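Local structure of exodeoxyribonuclease 10 (Escherichia coli, 4FZX) at residues W96-R105 with A158-G166. The protein degrades single- and double-stranded DNA from the 3' end as a magnesium-dependent DEDDh-family exonuclease. Sequence-based numbering, arbitrary orientation.
Sequences WICTMKLARR and AEQMADITG. With nucleotides of chain A; nucleotides of chain B.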
loop_
_atom_site.group_PDB
_atom_site.type_symbol
_atom_site.label_atom_id
_atom_site.label_comp_id
_atom_site.label_asym_id
_atom_site.label_seq_id
_atom_site.Cartn_x
_atom_site.Cartn_y
_atom_site.Cartn_z
ATOM N N TRP C 96 20.770 -17.633 7.639
ATOM C CA TRP C 96 20.466 -16.932 8.869
ATOM C C TRP C 96 18.986 -16.622 8.997
ATOM O O TRP C 96 18.309 -16.275 8.016
ATOM C CB TRP C 96 21.279 -15.650 8.989
ATOM C CG TRP C 96 22.703 -15.879 9.339
ATOM C CD1 TRP C 96 23.754 -15.987 8.466
ATOM C CD2 TRP C 96 23.258 -16.022 10.658
ATOM N NE1 TRP C 96 24.924 -16.180 9.162
ATOM C CE2 TRP C 96 24.645 -16.235 10.505
ATOM C CE3 TRP C 96 22.715 -16.001 11.951
ATOM C CZ2 TRP C 96 25.501 -16.393 11.598
ATOM C CZ3 TRP C 96 23.564 -16.192 13.035
ATOM C CH2 TRP C 96 24.942 -16.359 12.854
ATOM N N ILE C 97 18.488 -16.764 10.218
ATOM C CA ILE C 97 17.155 -16.314 10.570
ATOM C C ILE C 97 17.257 -15.313 11.717
ATOM O O ILE C 97 18.012 -15.523 12.678
ATOM C CB ILE C 97 16.264 -17.495 10.951
ATOM C CG1 ILE C 97 15.908 -18.300 9.692
ATOM C CG2 ILE C 97 15.007 -17.022 11.660
ATOM C CD1 ILE C 97 15.396 -19.717 9.979
ATOM N N CYS C 98 16.579 -14.179 11.566
ATOM C CA CYS C 98 16.605 -13.147 12.594
ATOM C C CYS C 98 15.288 -13.086 13.367
ATOM O O CYS C 98 14.253 -12.797 12.794
ATOM C CB CYS C 98 16.907 -11.788 11.971
ATOM S SG CYS C 98 17.075 -10.485 13.199
ATOM N N THR C 99 15.324 -13.376 14.665
ATOM C CA THR C 99 14.106 -13.317 15.476
ATOM C C THR C 99 13.629 -11.896 15.728
ATOM O O THR C 99 12.457 -11.671 16.033
ATOM C CB THR C 99 14.236 -14.052 16.803
ATOM O OG1 THR C 99 15.440 -13.653 17.476
ATOM C CG2 THR C 99 14.218 -15.559 16.584
HETATM N N MSE C 100 14.514 -10.932 15.530
HETATM C CA MSE C 100 14.133 -9.536 15.657
HETATM C C MSE C 100 13.243 -9.107 14.509
HETATM O O MSE C 100 12.180 -8.525 14.713
HETATM C CB MSE C 100 15.369 -8.637 15.724
HETATM C CG MSE C 100 15.033 -7.199 16.051
HETATM SE SE MSE C 100 16.586 -6.023 15.850
HETATM C CE MSE C 100 17.435 -6.476 17.523
ATOM N N LYS C 101 13.694 -9.382 13.296
ATOM C CA LYS C 101 12.885 -9.124 12.127
ATOM C C LYS C 101 11.582 -9.886 12.237
ATOM O O LYS C 101 10.532 -9.374 11.872
ATOM C CB LYS C 101 13.628 -9.534 10.858
ATOM C CG LYS C 101 14.748 -8.582 10.482
ATOM C CD LYS C 101 15.624 -9.148 9.382
ATOM C CE LYS C 101 16.330 -8.041 8.625
ATOM N NZ LYS C 101 15.466 -7.457 7.546
ATOM N N LEU C 102 11.650 -11.131 12.694
ATOM C CA LEU C 102 10.434 -11.928 12.798
ATOM C C LEU C 102 9.437 -11.306 13.781
ATOM O O LEU C 102 8.248 -11.197 13.488
ATOM C CB LEU C 102 10.751 -13.371 13.191
ATOM C CG LEU C 102 11.558 -14.187 12.177
ATOM C CD1 LEU C 102 11.829 -15.598 12.689
ATOM C CD2 LEU C 102 10.855 -14.223 10.824
ATOM N N ALA C 103 9.928 -10.889 14.940
ATOM C CA ALA C 103 9.064 -10.330 15.983
ATOM C C ALA C 103 8.357 -9.066 15.503
ATOM O O ALA C 103 7.160 -8.897 15.706
ATOM C CB ALA C 103 9.878 -10.035 17.232
ATOM N N ARG C 104 9.117 -8.197 14.849
ATOM C CA ARG C 104 8.612 -6.942 14.316
ATOM C C ARG C 104 7.553 -7.154 13.243
ATOM O O ARG C 104 6.593 -6.383 13.149
ATOM C CB ARG C 104 9.765 -6.117 13.728
ATOM C CG ARG C 104 10.721 -5.563 14.766
ATOM C CD ARG C 104 11.639 -4.525 14.143
ATOM N NE ARG C 104 10.985 -3.222 14.026
ATOM C CZ ARG C 104 11.558 -2.132 13.512
ATOM N NH1 ARG C 104 12.801 -2.178 13.039
ATOM N NH2 ARG C 104 10.881 -0.992 13.466
ATOM N N ARG C 105 7.741 -8.185 12.427
ATOM C CA ARG C 105 6.767 -8.535 11.391
ATOM C C ARG C 105 5.521 -9.209 11.975
ATOM O O ARG C 105 4.421 -8.977 11.512
ATOM C CB ARG C 105 7.408 -9.415 10.307
ATOM C CG ARG C 105 6.405 -10.223 9.461
ATOM C CD ARG C 105 5.893 -9.427 8.264
ATOM N NE ARG C 105 6.997 -8.862 7.494
ATOM C CZ ARG C 105 7.400 -9.320 6.309
ATOM N NH1 ARG C 105 6.772 -10.341 5.726
ATOM N NH2 ARG C 105 8.425 -8.745 5.695
ATOM N N ALA C 158 10.943 -22.815 8.634
ATOM C CA ALA C 158 12.305 -22.330 8.511
ATOM C C ALA C 158 12.511 -21.507 7.236
ATOM O O ALA C 158 13.104 -20.428 7.273
ATOM C CB ALA C 158 13.276 -23.483 8.569
ATOM N N GLU C 159 11.927 -21.974 6.132
ATOM C CA GLU C 159 12.037 -21.309 4.826
ATOM C C GLU C 159 11.358 -19.944 4.805
ATOM O O GLU C 159 11.882 -18.989 4.240
ATOM C CB GLU C 159 11.420 -22.194 3.730
ATOM C CG GLU C 159 12.182 -23.478 3.463
ATOM C CD GLU C 159 13.485 -23.217 2.738
ATOM O OE1 GLU C 159 14.366 -24.110 2.753
ATOM O OE2 GLU C 159 13.631 -22.114 2.152
ATOM N N GLN C 160 10.138 -19.882 5.325
ATOM C CA GLN C 160 9.399 -18.625 5.336
ATOM C C GLN C 160 10.139 -17.613 6.169
ATOM O O GLN C 160 10.240 -16.429 5.801
ATOM C CB GLN C 160 8.010 -18.825 5.907
ATOM C CG GLN C 160 7.035 -19.443 4.945
ATOM C CD GLN C 160 5.728 -19.774 5.620
ATOM O OE1 GLN C 160 5.655 -20.696 6.433
ATOM N NE2 GLN C 160 4.699 -18.987 5.333
HETATM N N MSE C 161 10.699 -18.094 7.272
HETATM C CA MSE C 161 11.375 -17.236 8.237
HETATM C C MSE C 161 12.664 -16.662 7.663
HETATM O O MSE C 161 12.995 -15.496 7.907
HETATM C CB MSE C 161 11.662 -18.011 9.531
HETATM C CG MSE C 161 10.423 -18.272 10.341
HETATM SE SE MSE C 161 10.795 -19.007 12.096
HETATM C CE MSE C 161 11.095 -20.894 11.582
ATOM N N ALA C 162 13.395 -17.500 6.922
ATOM C CA ALA C 162 14.584 -17.072 6.193
ATOM C C ALA C 162 14.240 -16.033 5.136
ATOM O O ALA C 162 14.981 -15.068 4.945
ATOM C CB ALA C 162 15.265 -18.272 5.544
ATOM N N ASP C 163 13.091 -16.211 4.482
ATOM C CA ASP C 163 12.635 -15.276 3.460
ATOM C C ASP C 163 12.303 -13.914 4.051
ATOM O O ASP C 163 12.738 -12.889 3.541
ATOM C CB ASP C 163 11.414 -15.828 2.714
ATOM C CG ASP C 163 11.733 -17.074 1.892
ATOM O OD1 ASP C 163 12.902 -17.253 1.467
ATOM O OD2 ASP C 163 10.794 -17.867 1.636
ATOM N N ILE C 164 11.474 -13.911 5.091
ATOM C CA ILE C 164 11.216 -12.705 5.883
ATOM C C ILE C 164 12.523 -12.042 6.371
ATOM O O ILE C 164 12.636 -10.815 6.365
ATOM C CB ILE C 164 10.305 -13.032 7.100
ATOM C CG1 ILE C 164 8.922 -13.481 6.627
ATOM C CG2 ILE C 164 10.221 -11.853 8.063
ATOM C CD1 ILE C 164 7.993 -13.925 7.743
ATOM N N THR C 165 13.484 -12.845 6.834
ATOM C CA THR C 165 14.779 -12.311 7.271
ATOM C C THR C 165 15.492 -11.566 6.126
ATOM O O THR C 165 16.182 -10.566 6.350
ATOM C CB THR C 165 15.713 -13.422 7.834
ATOM O OG1 THR C 165 15.161 -13.961 9.044
ATOM C CG2 THR C 165 17.108 -12.865 8.133
ATOM N N GLY C 166 15.330 -12.066 4.906
ATOM C CA GLY C 166 15.843 -11.376 3.726
ATOM C C GLY C 166 17.242 -11.821 3.339
ATOM O O GLY C 166 17.938 -12.472 4.125
ATOM P P DG A 15 15.880 -0.673 21.212
ATOM O OP1 DG A 15 14.830 -1.262 22.057
ATOM O OP2 DG A 15 16.851 0.263 21.820
ATOM O "O5'" DG A 15 16.692 -1.870 20.533
ATOM C "C5'" DG A 15 15.988 -2.949 19.933
ATOM C "C4'" DG A 15 16.933 -3.798 19.106
ATOM O "O4'" DG A 15 17.354 -3.083 17.914
ATOM C "C3'" DG A 15 18.215 -4.200 19.817
ATOM O "O3'" DG A 15 17.986 -5.436 20.457
ATOM C "C2'" DG A 15 19.203 -4.362 18.670
ATOM C "C1'" DG A 15 18.714 -3.350 17.638
ATOM N N9 DG A 15 19.403 -2.075 17.737
ATOM C C8 DG A 15 19.286 -1.168 18.757
ATOM N N7 DG A 15 19.995 -0.086 18.559
ATOM C C5 DG A 15 20.602 -0.293 17.328
ATOM C C6 DG A 15 21.492 0.541 16.621
ATOM O O6 DG A 15 21.894 1.667 16.962
ATOM N N1 DG A 15 21.903 -0.035 15.414
ATOM C C2 DG A 15 21.479 -1.281 14.962
ATOM N N2 DG A 15 21.997 -1.704 13.787
ATOM N N3 DG A 15 20.644 -2.075 15.644
ATOM C C4 DG A 15 20.250 -1.510 16.805
ATOM P P DT B 5 9.068 -1.151 9.222
ATOM O OP1 DT B 5 9.856 -1.730 10.329
ATOM O OP2 DT B 5 7.874 -1.877 8.743
ATOM O "O5'" DT B 5 8.613 0.348 9.586
ATOM C "C5'" DT B 5 9.198 1.033 10.704
ATOM C "C4'" DT B 5 8.914 2.534 10.645
ATOM O "O4'" DT B 5 10.091 3.259 10.179
ATOM C "C3'" DT B 5 7.770 2.977 9.743
ATOM O "O3'" DT B 5 7.015 3.949 10.439
ATOM C "C2'" DT B 5 8.482 3.603 8.547
ATOM C "C1'" DT B 5 9.682 4.236 9.239
ATOM N N1 DT B 5 10.855 4.535 8.352
ATOM C C2 DT B 5 11.608 5.665 8.602
ATOM O O2 DT B 5 11.344 6.465 9.479
ATOM N N3 DT B 5 12.672 5.849 7.755
ATOM C C4 DT B 5 13.065 5.019 6.720
ATOM O O4 DT B 5 14.048 5.276 6.028
ATOM C C5 DT B 5 12.250 3.838 6.523
ATOM C C7 DT B 5 12.585 2.866 5.421
ATOM C C6 DT B 5 11.199 3.657 7.338
HETATM O O HOH W 1 18.466 -15.459 5.457
#
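C98 and T165 join the edge strand 95-98 of the RNase H-like, DnaQ-family exonuclease sheet to the last helix of the modelled chain, 158-165, whose axis runs at 75° to strand 96-98. C98 N donates to T165 OG1 at 2.9 Å, nearly straight at 172°. That hydroxyl in turn donates to M161 O, which takes T165 N from the opposite face of its plane; T165 OG1 thus accepts from the strand and donates to the helix backbone. It lies anti to the carbonyl carbon and beside the backbone N (chi1 -66°), while CG2, anti to that N, comes 3.6 Å from W96 O. A valine here would probably leave C98 N at the sheet edge without its acceptor.

The apolar contacts are made by I97 and L102. I97 packs CG2 on M161 CB at 4.1 Å and CG1 on A162 CB, and its CD1 methyl rests on the backbone carbonyl of A158, 3.6 Å from the O. L102 crosses two side chains at about right angles, CD1 meeting the selenium of M161, modelled as selenomethionine, at 3.6 Å and CD2 meeting I164 CG2 at 3.7 Å. M161 also reaches L147 and M151 of helix 136-154.

Two basic side chains also touch helix 158-165: K101 NZ, salt-bridged to a phosphate of the bound DNA, makes a weak bond to T165 O, and the R105 guanidinium has I164 CG2 4.2 Å above its centre.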